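Local coordinates for CalG4 (Micromonospora echinospora, PDB 3IA7), which belongs to the GT-B clan, folding into two Rossmann-like domains, and binds calcium ions where the two subunits of its assembly meet, at residues A10-G14 against H15-Y19; Y37-T40 against P41-D45; V107-V110 against F111-I114. One frame throughout, in Å; residues are numbered along the deposited sequence.

All three sites lie where a strand of the same parallel sheet gives way to a helix, yet each is fastened by different chemistry. Interaction 3 is the buried one, combining a carboxylate-to-backbone bond with aromatic packing. Interaction 1, partly buried and nearest the centre of the chain, is held mainly by hydrogen bonds at a helix start. Interaction 2, its centre about 17 Å from the centre of the chain, runs from a buried strand end to an exposed helix start, where calcium and water take over. Interaction 1 touches both others: Gln13 reaches Thr40 of interaction 2, and His17 reaches Asp109 of interaction 3. Interactions 2 and 3 do not touch, although both reach that sheet.

Interaction 1: residues A10-G14 against H15-Y19; sequences ANVQG and HGHVY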
loop_
_atom_site.group_PDB
_atom_site.type_symbol
_atom_site.label_atom_id
_atom_site.label_comp_id
_atom_site.label_asym_id
_atom_site.label_seq_id
_atom_site.Cartn_x
_atom_site.Cartn_y
_atom_site.Cartn_z
ATOM N N ALA A 10 4.329 19.528 -8.334
ATOM C CA ALA A 10 5.401 19.490 -9.359
ATOM C C ALA A 10 6.435 18.446 -8.947
ATOM O O ALA A 10 7.066 18.579 -7.853
ATOM C CB ALA A 10 6.058 20.884 -9.496
ATOM N N ASN A 11 6.653 17.429 -9.792
ATOM C CA ASN A 11 7.597 16.383 -9.472
ATOM C C ASN A 11 8.371 15.945 -10.717
ATOM O O ASN A 11 7.923 16.161 -11.862
ATOM C CB ASN A 11 6.902 15.146 -8.854
ATOM C CG ASN A 11 7.828 14.363 -7.870
ATOM O OD1 ASN A 11 9.058 14.514 -7.846
ATOM N ND2 ASN A 11 7.210 13.601 -7.001
ATOM N N VAL A 12 9.545 15.382 -10.483
ATOM C CA VAL A 12 10.347 14.821 -11.559
ATOM C C VAL A 12 9.841 13.376 -11.818
ATOM O O VAL A 12 9.140 12.796 -10.995
ATOM C CB VAL A 12 11.872 14.881 -11.244
ATOM C CG1 VAL A 12 12.175 14.053 -10.030
ATOM C CG2 VAL A 12 12.714 14.349 -12.437
ATOM N N GLN A 13 10.168 12.807 -12.969
ATOM C CA GLN A 13 9.762 11.429 -13.181
ATOM C C GLN A 13 10.726 10.521 -12.388
ATOM O O GLN A 13 11.831 10.922 -12.037
ATOM C CB GLN A 13 9.646 11.102 -14.674
ATOM C CG GLN A 13 10.882 11.214 -15.421
ATOM C CD GLN A 13 10.870 10.456 -16.762
ATOM O OE1 GLN A 13 9.827 9.913 -17.269
ATOM N NE2 GLN A 13 12.040 10.453 -17.370
ATOM N N GLY A 14 10.309 9.312 -12.084
ATOM C CA GLY A 14 11.188 8.392 -11.395
ATOM C C GLY A 14 10.464 7.892 -10.172
ATOM O O GLY A 14 9.833 8.669 -9.412
ATOM N N HIS A 15 10.553 6.582 -9.995
ATOM C CA HIS A 15 9.786 5.896 -9.013
ATOM C C HIS A 15 10.072 6.491 -7.622
ATOM O O HIS A 15 9.152 6.670 -6.810
ATOM C CB HIS A 15 10.107 4.401 -9.046
ATOM C CG HIS A 15 9.539 3.654 -7.887
ATOM N ND1 HIS A 15 8.190 3.391 -7.760
ATOM C CD2 HIS A 15 10.126 3.165 -6.768
ATOM C CE1 HIS A 15 7.971 2.742 -6.626
ATOM N NE2 HIS A 15 9.128 2.601 -5.999
ATOM N N GLY A 16 11.356 6.754 -7.362
ATOM C CA GLY A 16 11.820 7.192 -6.054
ATOM C C GLY A 16 11.306 8.569 -5.656
ATOM O O GLY A 16 11.276 8.897 -4.475
ATOM N N HIS A 17 10.913 9.371 -6.641
ATOM C CA HIS A 17 10.403 10.716 -6.413
ATOM C C HIS A 17 8.887 10.690 -6.421
ATOM O O HIS A 17 8.255 11.335 -5.580
ATOM C CB HIS A 17 10.913 11.664 -7.500
ATOM C CG HIS A 17 12.379 11.942 -7.374
ATOM N ND1 HIS A 17 12.869 12.970 -6.600
ATOM C CD2 HIS A 17 13.458 11.276 -7.847
ATOM C CE1 HIS A 17 14.195 12.946 -6.625
ATOM N NE2 HIS A 17 14.574 11.941 -7.393
ATOM N N VAL A 18 8.311 9.879 -7.301
ATOM C CA VAL A 18 6.857 9.894 -7.449
ATOM C C VAL A 18 6.170 9.133 -6.301
ATOM O O VAL A 18 5.225 9.647 -5.681
ATOM C CB VAL A 18 6.452 9.403 -8.884
ATOM C CG1 VAL A 18 4.973 9.096 -9.008
ATOM C CG2 VAL A 18 6.852 10.458 -9.940
ATOM N N TYR A 19 6.650 7.931 -6.012
ATOM C CA TYR A 19 5.900 7.008 -5.134
ATOM C C TYR A 19 5.625 7.545 -3.717
ATOM O O TYR A 19 4.467 7.528 -3.297
ATOM C CB TYR A 19 6.475 5.578 -5.139
ATOM C CG TYR A 19 5.867 4.706 -4.030
ATOM C CD1 TYR A 19 4.677 3.981 -4.247
ATOM C CD2 TYR A 19 6.476 4.621 -2.749
ATOM C CE1 TYR A 19 4.102 3.179 -3.225
ATOM C CE2 TYR A 19 5.911 3.813 -1.722
ATOM C CZ TYR A 19 4.728 3.104 -1.971
ATOM O OH TYR A 19 4.164 2.325 -0.960
#
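Asn11 reaches over the start of helix 15-30 and donates one N-H of its ND2 to His17 O at 2.9 Å. The donor stands well above the plane of that carbonyl, and the amide is turned almost perpendicular to the imidazole of His17. ND2 also bonds Tyr37, while OD1 bends back to accept from Val12 N at 2.8 Å, so both ends of the amide are engaged and its rotation is fixed. With CG anti to the backbone N (chi1 -151°), the group is carried from the loop to the helix. The site is the loop after the first strand of a Rossmann-like domain, and Gly14 is the N-cap of the helix that follows. Gly14 O takes two backbone donors, His17 N at 3.1 Å from above the carbonyl plane and Val18 N at 2.9 Å nearly along the C=O axis. Val12 completes the contact with a CH-pi interaction: CG1 lies over one face of the His17 ring, 3.6 Å from its centroid. The polar ring atom ND1 is answered by Asp109. In the same loop Gln13 has its CB pointing away from the helix start, its OE1 hydrogen-bonded to Thr40 OG1, and Val18 CG2 rests 3.4 Å from Val12 O.

Interaction 2: residues Y37-T40 against P41-D45; sequences YVTT and PLFAD. With CA (calcium ion), chain C.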
loop_
_atom_site.group_PDB
_atom_site.type_symbol
_atom_site.label_atom_id
_atom_site.label_comp_id
_atom_site.label_asym_id
_atom_site.label_seq_id
_atom_site.Cartn_x
_atom_site.Cartn_y
_atom_site.Cartn_z
ATOM N N TYR A 37 -1.105 17.435 -11.225
ATOM C CA TYR A 37 0.166 16.816 -10.932
ATOM C C TYR A 37 0.995 16.800 -12.226
ATOM O O TYR A 37 0.554 16.219 -13.244
ATOM C CB TYR A 37 -0.063 15.389 -10.371
ATOM C CG TYR A 37 1.165 14.754 -9.683
ATOM C CD1 TYR A 37 1.128 14.416 -8.338
ATOM C CD2 TYR A 37 2.311 14.417 -10.408
ATOM C CE1 TYR A 37 2.215 13.828 -7.707
ATOM C CE2 TYR A 37 3.438 13.829 -9.778
ATOM C CZ TYR A 37 3.368 13.553 -8.410
ATOM O OH TYR A 37 4.427 12.923 -7.776
ATOM N N VAL A 38 2.175 17.445 -12.171
ATOM C CA VAL A 38 3.084 17.470 -13.320
ATOM C C VAL A 38 3.990 16.232 -13.336
ATOM O O VAL A 38 4.797 15.975 -12.387
ATOM C CB VAL A 38 3.935 18.787 -13.357
ATOM C CG1 VAL A 38 4.860 18.859 -14.620
ATOM C CG2 VAL A 38 3.015 20.066 -13.225
ATOM N N THR A 39 3.881 15.474 -14.427
ATOM C CA THR A 39 4.672 14.272 -14.578
ATOM C C THR A 39 4.835 13.886 -16.052
ATOM O O THR A 39 4.454 14.650 -16.935
ATOM C CB THR A 39 4.106 13.082 -13.739
ATOM O OG1 THR A 39 5.101 12.041 -13.680
ATOM C CG2 THR A 39 2.718 12.574 -14.361
ATOM N N THR A 40 5.466 12.745 -16.320
ATOM C CA THR A 40 5.672 12.302 -17.682
ATOM C C THR A 40 4.675 11.194 -18.024
ATOM O O THR A 40 4.010 10.678 -17.120
ATOM C CB THR A 40 7.105 11.744 -17.871
ATOM O OG1 THR A 40 7.321 10.607 -17.003
ATOM C CG2 THR A 40 8.150 12.822 -17.659
ATOM N N PRO A 41 4.561 10.839 -19.313
ATOM C CA PRO A 41 3.638 9.774 -19.619
ATOM C C PRO A 41 3.915 8.489 -18.815
ATOM O O PRO A 41 2.989 7.755 -18.480
ATOM C CB PRO A 41 3.855 9.579 -21.107
ATOM C CG PRO A 41 4.076 11.033 -21.595
ATOM C CD PRO A 41 5.093 11.468 -20.556
ATOM N N LEU A 42 5.194 8.243 -18.516
ATOM C CA LEU A 42 5.600 7.023 -17.783
ATOM C C LEU A 42 4.899 6.856 -16.426
ATOM O O LEU A 42 4.689 5.745 -15.954
ATOM C CB LEU A 42 7.133 7.006 -17.581
ATOM C CG LEU A 42 7.789 5.762 -16.940
ATOM C CD1 LEU A 42 7.392 4.438 -17.620
ATOM C CD2 LEU A 42 9.337 5.968 -16.929
ATOM N N PHE A 43 4.622 7.958 -15.767
ATOM C CA PHE A 43 3.916 7.914 -14.493
ATOM C C PHE A 43 2.513 8.482 -14.462
ATOM O O PHE A 43 1.923 8.533 -13.370
ATOM C CB PHE A 43 4.758 8.633 -13.447
ATOM C CG PHE A 43 6.021 7.901 -13.194
ATOM C CD1 PHE A 43 6.035 6.786 -12.345
ATOM C CD2 PHE A 43 7.173 8.223 -13.929
ATOM C CE1 PHE A 43 7.187 6.043 -12.127
ATOM C CE2 PHE A 43 8.359 7.500 -13.727
ATOM C CZ PHE A 43 8.361 6.386 -12.820
ATOM N N ALA A 44 1.991 8.870 -15.645
ATOM C CA ALA A 44 0.692 9.537 -15.754
ATOM C C ALA A 44 -0.434 8.622 -15.218
ATOM O O ALA A 44 -1.362 9.082 -14.518
ATOM C CB ALA A 44 0.436 9.929 -17.238
ATOM N N ASP A 45 -0.382 7.339 -15.578
ATOM C CA ASP A 45 -1.420 6.393 -15.121
ATOM C C ASP A 45 -1.446 6.224 -13.601
ATOM O O ASP A 45 -2.520 6.239 -12.980
ATOM C CB ASP A 45 -1.357 5.089 -15.886
ATOM C CG ASP A 45 -1.617 5.301 -17.380
ATOM O OD1 ASP A 45 -2.777 5.627 -17.728
ATOM O OD2 ASP A 45 -0.666 5.245 -18.153
HETATM CA CA CA C . 3.148 4.073 -16.069
HETATM O O HOH W 1 1.759 5.741 -17.161
HETATM O O HOH W 2 3.591 3.632 -18.415
#
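Phe43 turns the edge of its ring to Thr40, whose OG1 sits near the ring plane, 3.9 Å from Phe43 CD2. Phe43 CE2 also packs near Gly14 N, and Gln225 of the second subunit packs against this residue too. Thr39 meets Phe43 nearer its root: OG1 touches Phe43 CB at 3.4 Å, the two side chains crossing at about a right angle, while Thr39 CG2 leans on Ala44 CA. Thr40 OG1, lodged between the backbone N and the carbonyl carbon (chi1 61°), has its polar partner in Gln13. This is the first half of a beta-alpha-beta unit: the chain leaves strand 34-39 and turns back at once in helix 41-49, the two short axes 140° apart. Thr40 O marks the turn by accepting from Phe43 N at 3.1 Å. The outer side of the helix start carries a calcium ion, bound by Leu42 O at 2.3 Å and by two waters; Glu46 adds to the site, as do Gln225 and His297 of the second subunit, making it a bridge between subunits. One of these waters is fixed by three bonds: it donates to Pro41 O and to Asp45 OD2, the latter at 2.7 Å, and accepts from Asp45 N.

Interaction 3: residues V107-V110 against F111-I114; sequences VYDV and FPFI
Asp109 OD2 is gripped from two directions, by Phe111 N at 2.9 Å and by the ring nitrogen ND1 of His17. The bond from Phe111 is fairly straight (160° at the hydrogen), although the donor comes from above the carboxylate plane. With CG opposite its own backbone N (chi1 176°), the carboxylate of Asp109 is set beside the turn, bringing OD2 also to 3.3 Å from Phe111 CB, with the planes of the carboxylate and the Phe111 ring 23° apart. Pro112 comes in across Asp109 at about a right angle and sets its CD 3.1 Å from Asp109 O. Pro112 is also the centre of an inverse gamma turn, closed by a weak bond from Phe113 N to Phe111 O; the same Phe113 N makes a second weak bond, to Val110 O at 3.1 Å. This tight reversal connects strand 105-109 to helix 113-123 in a beta-alpha-beta unit of the Rossmann-like sheet, with Pro112 as N-cap of the helix. Tyr108 then lies against the first turn. Its CE1 meets Phe113 CB at 3.5 Å, its CD1 touches Phe113 CA, and Phe113 O sits over one face of its ring, offset toward the rim. The phenol OH bonds Glu186 and Arg129. Phe113 turns the edge of its own ring to Val110 O, which lies near the ring plane 3.3 Å from Phe113 CD2, while Ile114 CG1 rests over one of its faces. Two T-shaped (edge-to-face) pairs tie the turn to its surroundings, Phe113 with Trp182 and Phe111 with Tyr83 of helix 75-98.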
loop_
_atom_site.group_PDB
_atom_site.type_symbol
_atom_site.label_atom_id
_atom_site.label_comp_id
_atom_site.label_asym_id
_atom_site.label_seq_id
_atom_site.Cartn_x
_atom_site.Cartn_y
_atom_site.Cartn_z
ATOM N N VAL A 107 2.987 22.341 -4.479
ATOM C CA VAL A 107 3.682 21.368 -3.632
ATOM C C VAL A 107 4.744 20.820 -4.578
ATOM O O VAL A 107 4.402 20.303 -5.650
ATOM C CB VAL A 107 2.723 20.262 -3.169
ATOM C CG1 VAL A 107 3.500 19.190 -2.353
ATOM C CG2 VAL A 107 1.575 20.848 -2.310
ATOM N N TYR A 108 6.007 20.951 -4.240
ATOM C CA TYR A 108 7.068 20.459 -5.140
ATOM C C TYR A 108 8.015 19.506 -4.428
ATOM O O TYR A 108 8.385 19.683 -3.236
ATOM C CB TYR A 108 7.877 21.641 -5.707
ATOM C CG TYR A 108 8.577 22.497 -4.623
ATOM C CD1 TYR A 108 9.912 22.216 -4.242
ATOM C CD2 TYR A 108 7.945 23.592 -4.026
ATOM C CE1 TYR A 108 10.562 22.966 -3.256
ATOM C CE2 TYR A 108 8.642 24.402 -3.008
ATOM C CZ TYR A 108 9.961 24.036 -2.657
ATOM O OH TYR A 108 10.682 24.755 -1.713
ATOM N N ASP A 109 8.451 18.500 -5.176
ATOM C CA ASP A 109 9.521 17.635 -4.662
ATOM C C ASP A 109 10.822 18.396 -4.684
ATOM O O ASP A 109 11.023 19.318 -5.479
ATOM C CB ASP A 109 9.638 16.362 -5.530
ATOM C CG ASP A 109 10.798 15.460 -5.095
ATOM O OD1 ASP A 109 10.602 14.755 -4.091
ATOM O OD2 ASP A 109 11.892 15.477 -5.750
ATOM N N VAL A 110 11.728 18.013 -3.791
ATOM C CA VAL A 110 13.038 18.695 -3.695
ATOM C C VAL A 110 13.882 18.680 -4.987
ATOM O O VAL A 110 14.572 19.657 -5.279
ATOM C CB VAL A 110 13.848 18.184 -2.482
ATOM C CG1 VAL A 110 14.221 16.717 -2.687
ATOM C CG2 VAL A 110 15.122 19.076 -2.235
ATOM N N PHE A 111 13.787 17.633 -5.796
ATOM C CA PHE A 111 14.579 17.629 -7.045
ATOM C C PHE A 111 14.171 18.822 -7.975
ATOM O O PHE A 111 15.032 19.628 -8.378
ATOM C CB PHE A 111 14.461 16.278 -7.737
ATOM C CG PHE A 111 15.210 16.191 -9.076
ATOM C CD1 PHE A 111 16.315 15.353 -9.208
ATOM C CD2 PHE A 111 14.783 16.921 -10.177
ATOM C CE1 PHE A 111 17.018 15.288 -10.461
ATOM C CE2 PHE A 111 15.481 16.867 -11.424
ATOM C CZ PHE A 111 16.572 16.034 -11.543
ATOM N N PRO A 112 12.885 18.967 -8.305
ATOM C CA PRO A 112 12.477 20.216 -8.986
ATOM C C PRO A 112 12.216 21.439 -8.082
ATOM O O PRO A 112 11.239 22.172 -8.308
ATOM C CB PRO A 112 11.164 19.784 -9.704
ATOM C CG PRO A 112 10.533 18.820 -8.672
ATOM C CD PRO A 112 11.753 18.011 -8.212
ATOM N N PHE A 113 13.109 21.733 -7.123
ATOM C CA PHE A 113 12.775 22.811 -6.205
ATOM C C PHE A 113 12.860 24.164 -6.920
ATOM O O PHE A 113 12.162 25.068 -6.515
ATOM C CB PHE A 113 13.656 22.830 -4.966
ATOM C CG PHE A 113 15.045 23.400 -5.202
ATOM C CD1 PHE A 113 15.313 24.733 -4.872
ATOM C CD2 PHE A 113 16.077 22.614 -5.697
ATOM C CE1 PHE A 113 16.597 25.339 -5.071
ATOM C CE2 PHE A 113 17.400 23.193 -5.862
ATOM C CZ PHE A 113 17.637 24.554 -5.526
ATOM N N ILE A 114 13.731 24.294 -7.940
ATOM C CA ILE A 114 13.800 25.546 -8.666
ATOM C C ILE A 114 12.460 25.822 -9.371
ATOM O O ILE A 114 11.861 26.890 -9.233
ATOM C CB ILE A 114 14.985 25.592 -9.659
ATOM C CG1 ILE A 114 16.307 25.430 -8.869
ATOM C CG2 ILE A 114 14.942 26.895 -10.459
ATOM C CD1 ILE A 114 17.487 25.044 -9.708
#